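Local coordinates for protein Rio2 kinase (Chaetomium thermophilum, PDB 4GYI) that is an atypical RIO-family kinase that binds ADP and magnesium, carries a phosphoaspartate, and has an ATPase-dependent role on the evolving pre-40S ribosomal subunit, at residues D16-T21 with A42-G47; Y84-T89 with R185-M190; K168-E173 with K313-A318. One frame throughout, in Å; residues are numbered along the deposited sequence.

In the fold
From the N terminus, contact 1 comes first: 20 intervening residues, mostly helical, fold back so that helix 14-26 meets the loop after helix 35-42, a closure wholly within the N-terminal part of Rio2. Contact 2 spans 95 residues and joins helix 79-92 to strand 187-191, an inner strand of the five-stranded sheet of the RIO domain. Contact 3 spans 139 and brings helix 149-172 against the late loop 313-318. Contact 1 is finished before the others begin, whereas contacts 2 and 3 cross, since their segments alternate along the chain. Contacts 1 and 2 touch directly, W17 stacking on H88 and L20 packing on L85, while contact 3 lies apart from both.

Contact 1: residues D16-T21 with A42-G47; sequences DWRVLT and ARLRGG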
ATOM      1  N   ASP A  16      -5.470 -27.308   4.982  1.00 45.27           N
ATOM      2  CA  ASP A  16      -4.560 -26.729   3.994  1.00 46.10           C
ATOM      3  C   ASP A  16      -4.190 -25.340   4.478  1.00 49.86           C
ATOM      4  O   ASP A  16      -3.027 -24.925   4.410  1.00 43.66           O
ATOM      5  CB  ASP A  16      -5.183 -26.658   2.609  1.00 53.46           C
ATOM      6  CG  ASP A  16      -5.234 -28.003   1.930  1.00 56.98           C
ATOM      7  OD1 ASP A  16      -4.469 -28.896   2.343  1.00 57.94           O
ATOM      8  OD2 ASP A  16      -6.039 -28.167   0.990  1.00 59.85           O
ATOM      9  N   TRP A  17      -5.190 -24.635   4.990  1.00 36.85           N
ATOM     10  CA  TRP A  17      -4.972 -23.328   5.594  1.00 42.55           C
ATOM     11  C   TRP A  17      -4.076 -23.385   6.833  1.00 39.88           C
ATOM     12  O   TRP A  17      -3.182 -22.558   7.005  1.00 42.29           O
ATOM     13  CB  TRP A  17      -6.311 -22.663   5.899  1.00 40.57           C
ATOM     14  CG  TRP A  17      -7.001 -22.222   4.646  1.00 42.39           C
ATOM     15  CD1 TRP A  17      -8.102 -22.778   4.072  1.00 48.94           C
ATOM     16  CD2 TRP A  17      -6.581 -21.166   3.773  1.00 37.14           C
ATOM     17  NE1 TRP A  17      -8.419 -22.111   2.913  1.00 48.84           N
ATOM     18  CE2 TRP A  17      -7.502 -21.113   2.710  1.00 44.23           C
ATOM     19  CE3 TRP A  17      -5.525 -20.244   3.802  1.00 34.16           C
ATOM     20  CZ2 TRP A  17      -7.400 -20.172   1.681  1.00 42.61           C
ATOM     21  CZ3 TRP A  17      -5.426 -19.309   2.782  1.00 42.86           C
ATOM     22  CH2 TRP A  17      -6.357 -19.279   1.739  1.00 43.79           C
ATOM     23  N   ARG A  18      -4.306 -24.379   7.678  1.00 40.03           N
ATOM     24  CA  ARG A  18      -3.555 -24.540   8.915  1.00 47.35           C
ATOM     25  C   ARG A  18      -2.063 -24.789   8.660  1.00 45.50           C
ATOM     26  O   ARG A  18      -1.208 -24.266   9.369  1.00 50.06           O
ATOM     27  CB  ARG A  18      -4.163 -25.687   9.725  1.00 48.10           C
ATOM     28  CG  ARG A  18      -3.692 -25.747  11.159  1.00 67.72           C
ATOM     29  CD  ARG A  18      -4.394 -26.864  11.945  1.00 80.63           C
ATOM     30  NE  ARG A  18      -4.092 -26.756  13.369  1.00 83.62           N
ATOM     31  CZ  ARG A  18      -4.805 -26.027  14.222  1.00 85.45           C
ATOM     32  NH1 ARG A  18      -5.874 -25.367  13.790  1.00 85.64           N
ATOM     33  NH2 ARG A  18      -4.461 -25.968  15.504  1.00 87.00           N
ATOM     34  N   VAL A  19      -1.764 -25.592   7.645  1.00 43.67           N
ATOM     35  CA  VAL A  19      -0.387 -25.873   7.251  1.00 40.51           C
ATOM     36  C   VAL A  19       0.263 -24.648   6.589  1.00 42.19           C
ATOM     37  O   VAL A  19       1.413 -24.307   6.886  1.00 38.70           O
ATOM     38  CB  VAL A  19      -0.322 -27.106   6.317  1.00 44.88           C
ATOM     39  CG1 VAL A  19       1.080 -27.308   5.772  1.00 47.96           C
ATOM     40  CG2 VAL A  19      -0.765 -28.344   7.067  1.00 51.03           C
ATOM     41  N   LEU A  20      -0.478 -23.988   5.699  1.00 41.57           N
ATOM     42  CA  LEU A  20      -0.020 -22.741   5.114  1.00 42.14           C
ATOM     43  C   LEU A  20       0.313 -21.741   6.222  1.00 40.59           C
ATOM     44  O   LEU A  20       1.381 -21.132   6.219  1.00 38.56           O
ATOM     45  CB  LEU A  20      -1.067 -22.160   4.152  1.00 36.55           C
ATOM     46  CG  LEU A  20      -0.580 -20.989   3.299  1.00 35.57           C
ATOM     47  CD1 LEU A  20       0.668 -21.411   2.523  1.00 31.99           C
ATOM     48  CD2 LEU A  20      -1.688 -20.451   2.332  1.00 33.53           C
ATOM     49  N   THR A  21      -0.596 -21.588   7.176  1.00 37.15           N
ATOM     50  CA  THR A  21      -0.383 -20.676   8.298  1.00 41.18           C
ATOM     51  C   THR A  21       0.833 -21.083   9.132  1.00 40.37           C
ATOM     52  O   THR A  21       1.594 -20.235   9.602  1.00 38.94           O
ATOM     53  CB  THR A  21      -1.621 -20.639   9.210  1.00 46.48           C
ATOM     54  OG1 THR A  21      -2.762 -20.206   8.453  1.00 47.04           O
ATOM     55  CG2 THR A  21      -1.399 -19.696  10.391  1.00 42.53           C
ATOM     56  N   ALA A  42       1.928 -26.995  12.928  1.00 43.31           N
ATOM     57  CA  ALA A  42       0.595 -27.318  12.395  1.00 50.24           C
ATOM     58  C   ALA A  42      -0.254 -28.233  13.282  1.00 65.73           C
ATOM     59  O   ALA A  42      -1.437 -28.459  12.985  1.00 65.10           O
ATOM     60  CB  ALA A  42       0.706 -27.920  10.995  1.00 51.70           C
ATOM     61  N   ARG A  43       0.343 -28.764  14.349  1.00 72.17           N
ATOM     62  CA  ARG A  43      -0.354 -29.724  15.209  1.00 74.62           C
ATOM     63  C   ARG A  43      -1.671 -29.165  15.759  1.00 78.73           C
ATOM     64  O   ARG A  43      -1.688 -28.221  16.552  1.00 80.12           O
ATOM     65  CB  ARG A  43       0.564 -30.261  16.322  1.00 67.45           C
ATOM     66  CG  ARG A  43       1.050 -31.692  16.059  1.00 76.67           C
ATOM     67  CD  ARG A  43       2.354 -32.039  16.784  1.00 80.19           C
ATOM     68  NE  ARG A  43       2.283 -31.777  18.217  1.00 86.76           N
ATOM     69  CZ  ARG A  43       3.336 -31.472  18.972  1.00 97.70           C
ATOM     70  NH1 ARG A  43       4.545 -31.381  18.428  1.00 97.10           N
ATOM     71  NH2 ARG A  43       3.183 -31.251  20.272  1.00103.14           N
ATOM     72  N   LEU A  44      -2.768 -29.757  15.292  1.00 79.35           N
ATOM     73  CA  LEU A  44      -4.120 -29.329  15.631  1.00 85.83           C
ATOM     74  C   LEU A  44      -4.386 -29.483  17.128  1.00 96.41           C
ATOM     75  O   LEU A  44      -4.512 -28.489  17.848  1.00101.21           O
ATOM     76  CB  LEU A  44      -5.134 -30.134  14.808  1.00 82.89           C
ATOM     77  CG  LEU A  44      -6.632 -30.071  15.126  1.00 81.56           C
ATOM     78  CD1 LEU A  44      -7.204 -28.712  14.808  1.00 73.90           C
ATOM     79  CD2 LEU A  44      -7.391 -31.164  14.374  1.00 80.37           C
ATOM     80  N   ARG A  45      -4.458 -30.734  17.580  1.00 87.27           N
ATOM     81  CA  ARG A  45      -4.702 -31.063  18.987  1.00 98.80           C
ATOM     82  C   ARG A  45      -3.473 -31.420  19.871  1.00117.41           C
ATOM     83  O   ARG A  45      -3.419 -30.980  21.021  1.00125.53           O
ATOM     84  CB  ARG A  45      -5.786 -32.146  19.103  1.00111.63           C
ATOM     85  CG  ARG A  45      -6.154 -32.533  20.532  1.00122.77           C
ATOM     86  CD  ARG A  45      -6.751 -31.380  21.323  1.00126.57           C
ATOM     87  NE  ARG A  45      -7.172 -31.798  22.659  1.00130.70           N
ATOM     88  CZ  ARG A  45      -6.353 -31.916  23.701  1.00132.66           C
ATOM     89  NH1 ARG A  45      -5.058 -31.658  23.565  1.00130.10           N
ATOM     90  NH2 ARG A  45      -6.825 -32.301  24.880  1.00136.07           N
ATOM     91  N   GLY A  46      -2.500 -32.205  19.395  1.00104.08           N
ATOM     92  CA  GLY A  46      -2.460 -32.830  18.084  1.00 91.69           C
ATOM     93  C   GLY A  46      -1.155 -33.582  17.915  1.00 84.88           C
ATOM     94  O   GLY A  46      -0.233 -33.406  18.707  1.00 77.57           O
ATOM     95  N   GLY A  47      -1.072 -34.425  16.893  1.00 88.85           N
ATOM     96  CA  GLY A  47      -2.163 -34.616  15.959  1.00 91.54           C
ATOM     97  C   GLY A  47      -1.933 -33.809  14.700  1.00 93.61           C
ATOM     98  O   GLY A  47      -2.375 -32.663  14.607  1.00 99.79           O
TER
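V19 and A42 mark the closest backbone approach, with V19 CA 5.4 Å from A42 CA. Residues 16-21 are helical throughout, with L20 N bonded to D16 O and T21 N to W17 O, whereas 42-47 runs out from the end of helix 35-42 into a loop, closed by L44 N on G47 O and with cis peptide bonds before G46 and G47. The short side chain of A42 permits the close approach: V19 CG2 rests 4.2 Å from A42 CB. A small alanine and a branched valine suit this inner side, where V19 also packs against V51, S54 and L58 of helix 51-60.

R18 carries most of the remaining contact. Its CG is anti to the backbone N (chi1 -166°), and the chain then runs extended to NE, a reach that a long residue can supply. There the NE-H bonds to A42 O at 3.2 Å, with an N-H...O angle of 141°. The oxygen lies in the guanidinium plane, but the donor stands well above the carbonyl plane. R43 O is also at the edge of the guanidinium, 3.7 Å from R18 NH2.

L44 covers one face of this flat group. The two side chains cross at about a right angle, and L44 CD1 sits over the centre of the guanidinium, 3.6 Å from R18 CZ. Leucine offers a methyl that can sit there without competing for the N-H bonds, which point outward in the plane.

R18 thus uses its rim for backbone oxygen and one face for apolar cover, while E15 adds a long, weak ion pair. Carbonyl oxygens gathered at that rim would favour the positive charge, and the bond to A42 O helps tie the start of the loop to the first helix of what is probably a winged-helix domain.

Contact 2: residues Y84-T89 with R185-M190; sequences YLALHT and RHTIVM
A helix packs on the start of a strand here: L85, A86 and T89 on one side of helix 79-92 meet R185, H186 and T187 at the turn into strand 187-191, joining the N-terminal part of Rio2 to the five-stranded sheet of the kinase domain. The strand goes on to M190, which touches ADP. A86 and R185 are nearest in the backbone, and the small A86 CB lets T187 CG2 approach to 3.6 Å; H186 CE1 lies 4.1 Å from A86 CB.

R185 reaches across the helix with a chain extended from CG to NE; arginine is long enough to span it while its flat group lies on L85 CB, which is offset toward the rim and 3.7 Å from R185 CZ. Threonine puts a hydroxyl where R185 NH1 can donate to T89 OG1 at 2.8 Å and 151°, near the guanidinium plane.

Outside the contact, H186 NE2 bonds D83 and T187 OG1 bonds H90. With R185 NE in a salt bridge to E24 of helix 14-26, NH1 on T89 OG1 and NH2 also hydrogen-bonded, the guanidinium is probably fixed in rotation, and the E24 carboxylate would help balance its charge in this largely buried junction.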
ATOM      1  N   TYR A  84      -2.629 -15.276  -0.384  1.00 33.59           N
ATOM      2  CA  TYR A  84      -3.733 -16.154   0.020  1.00 36.71           C
ATOM      3  C   TYR A  84      -4.031 -16.018   1.509  1.00 38.63           C
ATOM      4  O   TYR A  84      -5.185 -15.888   1.903  1.00 30.61           O
ATOM      5  CB  TYR A  84      -3.432 -17.617  -0.313  1.00 31.58           C
ATOM      6  CG  TYR A  84      -3.882 -18.059  -1.690  1.00 40.44           C
ATOM      7  CD1 TYR A  84      -4.571 -19.258  -1.866  1.00 45.34           C
ATOM      8  CD2 TYR A  84      -3.610 -17.290  -2.812  1.00 45.14           C
ATOM      9  CE1 TYR A  84      -4.967 -19.679  -3.125  1.00 45.52           C
ATOM     10  CE2 TYR A  84      -4.011 -17.699  -4.073  1.00 37.79           C
ATOM     11  CZ  TYR A  84      -4.684 -18.893  -4.223  1.00 50.10           C
ATOM     12  OH  TYR A  84      -5.075 -19.293  -5.479  1.00 49.52           O
ATOM     13  N   LEU A  85      -2.981 -16.032   2.328  1.00 38.88           N
ATOM     14  CA  LEU A  85      -3.148 -15.867   3.768  1.00 42.82           C
ATOM     15  C   LEU A  85      -3.808 -14.538   4.105  1.00 39.98           C
ATOM     16  O   LEU A  85      -4.681 -14.487   4.961  1.00 35.20           O
ATOM     17  CB  LEU A  85      -1.808 -15.983   4.492  1.00 36.75           C
ATOM     18  CG  LEU A  85      -1.277 -17.405   4.615  1.00 39.08           C
ATOM     19  CD1 LEU A  85       0.160 -17.397   5.094  1.00 28.72           C
ATOM     20  CD2 LEU A  85      -2.164 -18.222   5.559  1.00 41.74           C
ATOM     21  N   ALA A  86      -3.391 -13.467   3.431  1.00 34.74           N
ATOM     22  CA  ALA A  86      -4.020 -12.165   3.633  1.00 30.20           C
ATOM     23  C   ALA A  86      -5.501 -12.199   3.280  1.00 25.35           C
ATOM     24  O   ALA A  86      -6.324 -11.705   4.026  1.00 31.96           O
ATOM     25  CB  ALA A  86      -3.310 -11.083   2.811  1.00 27.64           C
ATOM     26  N   LEU A  87      -5.830 -12.762   2.121  1.00 28.60           N
ATOM     27  CA  LEU A  87      -7.222 -12.842   1.680  1.00 35.44           C
ATOM     28  C   LEU A  87      -8.080 -13.644   2.652  1.00 41.38           C
ATOM     29  O   LEU A  87      -9.214 -13.275   2.946  1.00 44.11           O
ATOM     30  CB  LEU A  87      -7.322 -13.471   0.292  1.00 36.54           C
ATOM     31  CG  LEU A  87      -7.143 -12.543  -0.906  1.00 54.91           C
ATOM     32  CD1 LEU A  87      -7.065 -13.355  -2.189  1.00 52.32           C
ATOM     33  CD2 LEU A  87      -8.293 -11.546  -0.964  1.00 59.89           C
ATOM     34  N   HIS A  88      -7.524 -14.745   3.139  1.00 44.73           N
ATOM     35  CA  HIS A  88      -8.207 -15.615   4.085  1.00 44.69           C
ATOM     36  C   HIS A  88      -8.578 -14.844   5.351  1.00 46.00           C
ATOM     37  O   HIS A  88      -9.692 -14.955   5.877  1.00 45.71           O
ATOM     38  CB  HIS A  88      -7.295 -16.787   4.431  1.00 50.63           C
ATOM     39  CG  HIS A  88      -8.005 -17.925   5.085  1.00 51.99           C
ATOM     40  ND1 HIS A  88      -8.945 -18.689   4.427  1.00 57.62           N
ATOM     41  CD2 HIS A  88      -7.923 -18.422   6.339  1.00 43.07           C
ATOM     42  CE1 HIS A  88      -9.408 -19.614   5.247  1.00 57.28           C
ATOM     43  NE2 HIS A  88      -8.803 -19.475   6.413  1.00 59.26           N
ATOM     44  N   THR A  89      -7.633 -14.047   5.829  1.00 41.26           N
ATOM     45  CA  THR A  89      -7.860 -13.222   7.000  1.00 37.72           C
ATOM     46  C   THR A  89      -8.959 -12.196   6.721  1.00 45.28           C
ATOM     47  O   THR A  89      -9.850 -12.001   7.551  1.00 44.02           O
ATOM     48  CB  THR A  89      -6.558 -12.532   7.441  1.00 35.33           C
ATOM     49  OG1 THR A  89      -5.627 -13.530   7.858  1.00 34.99           O
ATOM     50  CG2 THR A  89      -6.794 -11.563   8.592  1.00 30.01           C
ATOM     51  N   ARG A 185      -1.168  -8.167   6.959  1.00 28.32           N
ATOM     52  CA  ARG A 185       0.126  -8.418   6.333  1.00 25.51           C
ATOM     53  C   ARG A 185       0.511  -7.277   5.365  1.00 28.27           C
ATOM     54  O   ARG A 185       0.607  -6.115   5.772  1.00 29.05           O
ATOM     55  CB  ARG A 185       0.120  -9.792   5.649  1.00 25.15           C
ATOM     56  CG  ARG A 185      -0.094 -10.927   6.624  1.00 30.76           C
ATOM     57  CD  ARG A 185      -0.613 -12.163   5.919  1.00 40.64           C
ATOM     58  NE  ARG A 185      -0.709 -13.333   6.794  1.00 33.53           N
ATOM     59  CZ  ARG A 185      -1.819 -13.713   7.426  1.00 35.17           C
ATOM     60  NH1 ARG A 185      -2.940 -13.010   7.311  1.00 41.69           N
ATOM     61  NH2 ARG A 185      -1.804 -14.788   8.174  1.00 37.26           N
ATOM     62  N   HIS A 186       0.681  -7.601   4.086  1.00 25.76           N
ATOM     63  CA  HIS A 186       1.059  -6.600   3.081  1.00 29.01           C
ATOM     64  C   HIS A 186      -0.139  -5.951   2.366  1.00 27.81           C
ATOM     65  O   HIS A 186       0.013  -5.363   1.286  1.00 24.24           O
ATOM     66  CB  HIS A 186       2.000  -7.213   2.037  1.00 26.69           C
ATOM     67  CG  HIS A 186       1.430  -8.402   1.310  1.00 27.72           C
ATOM     68  ND1 HIS A 186       0.664  -9.368   1.932  1.00 27.45           N
ATOM     69  CD2 HIS A 186       1.544  -8.794   0.019  1.00 26.85           C
ATOM     70  CE1 HIS A 186       0.330 -10.300   1.056  1.00 27.48           C
ATOM     71  NE2 HIS A 186       0.842  -9.972  -0.115  1.00 29.72           N
ATOM     72  N   THR A 187      -1.328  -6.056   2.947  1.00 29.65           N
ATOM     73  CA  THR A 187      -2.521  -5.656   2.206  1.00 34.01           C
ATOM     74  C   THR A 187      -3.367  -4.651   2.956  1.00 36.46           C
ATOM     75  O   THR A 187      -3.350  -4.606   4.185  1.00 42.30           O
ATOM     76  CB  THR A 187      -3.401  -6.876   1.815  1.00 23.73           C
ATOM     77  OG1 THR A 187      -4.068  -7.392   2.978  1.00 26.28           O
ATOM     78  CG2 THR A 187      -2.553  -7.960   1.208  1.00 24.25           C
ATOM     79  N   ILE A 188      -4.112  -3.840   2.215  1.00 24.86           N
ATOM     80  CA  ILE A 188      -5.059  -2.946   2.850  1.00 26.15           C
ATOM     81  C   ILE A 188      -6.360  -3.047   2.109  1.00 34.97           C
ATOM     82  O   ILE A 188      -6.352  -3.120   0.883  1.00 28.99           O
ATOM     83  CB  ILE A 188      -4.610  -1.480   2.782  1.00 34.92           C
ATOM     84  CG1 ILE A 188      -3.341  -1.267   3.610  1.00 37.64           C
ATOM     85  CG2 ILE A 188      -5.731  -0.548   3.286  1.00 30.33           C
ATOM     86  CD1 ILE A 188      -2.842   0.166   3.577  1.00 51.35           C
ATOM     87  N   VAL A 189      -7.467  -3.070   2.847  1.00 29.20           N
ATOM     88  CA  VAL A 189      -8.778  -2.954   2.240  1.00 34.44           C
ATOM     89  C   VAL A 189      -9.253  -1.553   2.543  1.00 29.86           C
ATOM     90  O   VAL A 189      -9.211  -1.130   3.684  1.00 27.15           O
ATOM     91  CB  VAL A 189      -9.786  -3.983   2.807  1.00 36.14           C
ATOM     92  CG1 VAL A 189     -11.176  -3.719   2.250  1.00 30.18           C
ATOM     93  CG2 VAL A 189      -9.356  -5.396   2.464  1.00 37.00           C
ATOM     94  N   MET A 190      -9.671  -0.811   1.523  1.00 26.37           N
ATOM     95  CA  MET A 190     -10.113   0.551   1.754  1.00 26.77           C
ATOM     96  C   MET A 190     -11.319   0.850   0.861  1.00 30.42           C
ATOM     97  O   MET A 190     -11.590   0.108  -0.086  1.00 26.24           O
ATOM     98  CB  MET A 190      -8.972   1.519   1.429  1.00 27.72           C
ATOM     99  CG  MET A 190      -8.710   1.639  -0.067  1.00 21.54           C
ATOM    100  SD  MET A 190      -7.263   2.619  -0.493  1.00 26.31           S
ATOM    101  CE  MET A 190      -5.953   1.429  -0.313  1.00 23.43           C
TER

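Contact 3: residues K168-E173 with K313-A318; sequences KALYEE and KRLDAA
E173 and K313 bring the one flat group that touches across this contact, the E173 carboxylate, against aliphatic carbon: E173 OE1 lies 3.8 Å from K313 CD and E173 OE2 3.9 Å from K313 CB. The charged groups themselves stay apart, with E173 OE1 6.0 Å from K313 NZ, so any attraction acts at a distance. The two side chains cross at about a right angle; K313 suits the exposed margin because its long methylene chain can lie by the glutamate while the amine leads away. The other flat group, the R314 guanidinium, touches nothing of 168-173. At its edge, in plane, NE and NH2 grip D316 side-on, each aspartate oxygen using its syn lone pair, with R314 NH2 to D316 OD2 2.9 Å; NH2 has a second salt bridge, to D266, and D316 OD2 also bonds S264.

L315 is the apolar centre of the contact. Its CG is anti to the carbonyl carbon (chi1 -59°), and the branched end meets A169, L170 and E173. Both methyls touch the methylene E173 CG, each at 3.6 Å, and L315 CD1 also lies 3.6 Å from L170 CD2, the two leucines crossing obliquely. Glutamate thereby serves as apolar cover by its stem and stays polar at its tip. Farther from E173, two small side chains meet CB to CB, A169 CB and A318 CB being 3.9 Å apart.

Loop 313-318 thus lies against the late turns of helix 149-172, the counterpart of helix C in other kinases. L170 and L315 both pack on L226 of strand 226-227, and H224, which touches E173, hydrogen-bonds K313 O, so helix, loop and strand meet here, the L170 side chain being about 12 Å from the bound ADP.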
ATOM      1  N   LYS A 168      -5.668   6.138   8.461  1.00 31.50           N
ATOM      2  CA  LYS A 168      -6.517   6.349   9.628  1.00 33.47           C
ATOM      3  C   LYS A 168      -6.370   7.753  10.213  1.00 40.37           C
ATOM      4  O   LYS A 168      -7.370   8.438  10.469  1.00 41.86           O
ATOM      5  CB  LYS A 168      -6.228   5.332  10.738  1.00 44.77           C
ATOM      6  CG  LYS A 168      -6.873   3.973  10.561  1.00 51.76           C
ATOM      7  CD  LYS A 168      -6.722   3.146  11.825  1.00 60.79           C
ATOM      8  CE  LYS A 168      -7.393   3.834  13.018  1.00 71.16           C
ATOM      9  NZ  LYS A 168      -7.017   3.269  14.360  1.00 62.32           N
ATOM     10  N   ALA A 169      -5.135   8.172  10.460  1.00 34.21           N
ATOM     11  CA  ALA A 169      -4.905   9.483  11.070  1.00 37.13           C
ATOM     12  C   ALA A 169      -5.494  10.571  10.185  1.00 39.04           C
ATOM     13  O   ALA A 169      -6.154  11.486  10.663  1.00 44.23           O
ATOM     14  CB  ALA A 169      -3.394   9.737  11.303  1.00 34.69           C
ATOM     15  N   LEU A 170      -5.276  10.456   8.881  1.00 37.10           N
ATOM     16  CA  LEU A 170      -5.688  11.512   7.970  1.00 27.14           C
ATOM     17  C   LEU A 170      -7.195  11.510   7.838  1.00 27.38           C
ATOM     18  O   LEU A 170      -7.827  12.560   7.814  1.00 33.97           O
ATOM     19  CB  LEU A 170      -5.033  11.332   6.598  1.00 30.94           C
ATOM     20  CG  LEU A 170      -3.535  11.615   6.605  1.00 32.94           C
ATOM     21  CD1 LEU A 170      -2.888  11.117   5.335  1.00 33.72           C
ATOM     22  CD2 LEU A 170      -3.301  13.112   6.787  1.00 34.42           C
ATOM     23  N   TYR A 171      -7.765  10.320   7.746  1.00 25.92           N
ATOM     24  CA  TYR A 171      -9.208  10.191   7.603  1.00 35.19           C
ATOM     25  C   TYR A 171      -9.937  10.777   8.819  1.00 39.63           C
ATOM     26  O   TYR A 171     -10.939  11.474   8.675  1.00 40.26           O
ATOM     27  CB  TYR A 171      -9.594   8.729   7.411  1.00 25.71           C
ATOM     28  CG  TYR A 171     -11.071   8.526   7.192  1.00 39.88           C
ATOM     29  CD1 TYR A 171     -11.639   8.742   5.948  1.00 37.43           C
ATOM     30  CD2 TYR A 171     -11.901   8.123   8.233  1.00 44.93           C
ATOM     31  CE1 TYR A 171     -12.994   8.570   5.739  1.00 44.71           C
ATOM     32  CE2 TYR A 171     -13.260   7.944   8.031  1.00 48.04           C
ATOM     33  CZ  TYR A 171     -13.799   8.170   6.780  1.00 49.26           C
ATOM     34  OH  TYR A 171     -15.149   7.988   6.565  1.00 62.13           O
ATOM     35  N   GLU A 172      -9.423  10.506  10.012  1.00 44.58           N
ATOM     36  CA  GLU A 172     -10.060  10.991  11.240  1.00 43.50           C
ATOM     37  C   GLU A 172      -9.895  12.504  11.439  1.00 48.95           C
ATOM     38  O   GLU A 172     -10.763  13.160  12.010  1.00 62.27           O
ATOM     39  CB  GLU A 172      -9.572  10.195  12.449  1.00 47.06           C
ATOM     40  CG  GLU A 172     -10.127   8.770  12.485  1.00 60.08           C
ATOM     41  CD  GLU A 172      -9.267   7.810  13.308  1.00 82.70           C
ATOM     42  OE1 GLU A 172      -8.114   8.171  13.651  1.00 88.25           O
ATOM     43  OE2 GLU A 172      -9.741   6.687  13.600  1.00 86.26           O
ATOM     44  N   GLU A 173      -8.802  13.068  10.938  1.00 43.20           N
ATOM     45  CA  GLU A 173      -8.639  14.517  10.975  1.00 45.10           C
ATOM     46  C   GLU A 173      -9.506  15.287   9.982  1.00 48.35           C
ATOM     47  O   GLU A 173      -9.528  16.515  10.006  1.00 56.06           O
ATOM     48  CB  GLU A 173      -7.178  14.902  10.781  1.00 49.73           C
ATOM     49  CG  GLU A 173      -6.337  14.602  11.979  1.00 66.80           C
ATOM     50  CD  GLU A 173      -6.935  15.183  13.242  1.00 72.76           C
ATOM     51  OE1 GLU A 173      -7.453  14.392  14.062  1.00 69.10           O
ATOM     52  OE2 GLU A 173      -6.895  16.424  13.402  1.00 74.61           O
ATOM     53  N   LYS A 313      -3.129  18.869  15.245  1.00 53.82           N
ATOM     54  CA  LYS A 313      -2.644  17.611  15.773  1.00 59.09           C
ATOM     55  C   LYS A 313      -1.503  17.094  14.894  1.00 65.79           C
ATOM     56  O   LYS A 313      -1.602  17.110  13.669  1.00 73.11           O
ATOM     57  CB  LYS A 313      -3.786  16.597  15.812  1.00 53.54           C
ATOM     58  CG  LYS A 313      -3.468  15.358  16.612  1.00 69.08           C
ATOM     59  CD  LYS A 313      -4.576  14.322  16.548  1.00 74.32           C
ATOM     60  CE  LYS A 313      -4.291  13.165  17.507  1.00 79.47           C
ATOM     61  NZ  LYS A 313      -2.849  12.748  17.496  1.00 73.02           N
ATOM     62  N   ARG A 314      -0.418  16.645  15.518  1.00 60.50           N
ATOM     63  CA  ARG A 314       0.731  16.132  14.778  1.00 54.40           C
ATOM     64  C   ARG A 314       0.459  14.706  14.339  1.00 58.81           C
ATOM     65  O   ARG A 314       0.548  13.778  15.145  1.00 63.83           O
ATOM     66  CB  ARG A 314       1.986  16.155  15.655  1.00 55.04           C
ATOM     67  CG  ARG A 314       2.451  17.537  16.074  1.00 66.24           C
ATOM     68  CD  ARG A 314       3.217  18.235  14.957  1.00 73.94           C
ATOM     69  NE  ARG A 314       4.394  17.474  14.534  1.00 75.77           N
ATOM     70  CZ  ARG A 314       5.643  17.727  14.921  1.00 76.73           C
ATOM     71  NH1 ARG A 314       5.903  18.738  15.747  1.00 74.56           N
ATOM     72  NH2 ARG A 314       6.639  16.970  14.472  1.00 71.66           N
ATOM     73  N   LEU A 315       0.139  14.526  13.060  1.00 51.40           N
ATOM     74  CA  LEU A 315      -0.230  13.207  12.546  1.00 45.97           C
ATOM     75  C   LEU A 315       0.977  12.313  12.324  1.00 55.87           C
ATOM     76  O   LEU A 315       0.836  11.099  12.165  1.00 58.16           O
ATOM     77  CB  LEU A 315      -1.020  13.340  11.247  1.00 39.56           C
ATOM     78  CG  LEU A 315      -2.291  14.166  11.435  1.00 46.52           C
ATOM     79  CD1 LEU A 315      -3.226  14.037  10.246  1.00 41.27           C
ATOM     80  CD2 LEU A 315      -2.971  13.700  12.705  1.00 46.82           C
ATOM     81  N   ASP A 316       2.164  12.915  12.334  1.00 54.28           N
ATOM     82  CA  ASP A 316       3.397  12.181  12.071  1.00 61.19           C
ATOM     83  C   ASP A 316       3.839  11.337  13.261  1.00 77.13           C
ATOM     84  O   ASP A 316       4.986  10.893  13.333  1.00 77.07           O
ATOM     85  CB  ASP A 316       4.512  13.141  11.651  1.00 58.63           C
ATOM     86  CG  ASP A 316       4.642  14.332  12.585  1.00 65.02           C
ATOM     87  OD1 ASP A 316       3.646  14.660  13.268  1.00 70.32           O
ATOM     88  OD2 ASP A 316       5.734  14.940  12.626  1.00 51.82           O
ATOM     89  N   ALA A 317       2.918  11.124  14.194  1.00 86.14           N
ATOM     90  CA  ALA A 317       3.174  10.298  15.362  1.00 85.89           C
ATOM     91  C   ALA A 317       2.263   9.077  15.354  1.00 82.24           C
ATOM     92  O   ALA A 317       2.259   8.294  16.304  1.00 76.08           O
ATOM     93  CB  ALA A 317       2.971  11.104  16.627  1.00 88.00           C
ATOM     94  N   ALA A 318       1.497   8.920  14.272  1.00 79.49           N
ATOM     95  CA  ALA A 318       0.576   7.795  14.123  1.00 76.50           C
ATOM     96  C   ALA A 318       1.333   6.474  14.046  1.00 78.44           C
ATOM     97  O   ALA A 318       0.813   5.413  14.393  1.00 82.64           O
ATOM     98  CB  ALA A 318      -0.298   7.981  12.886  1.00 70.89           C
TER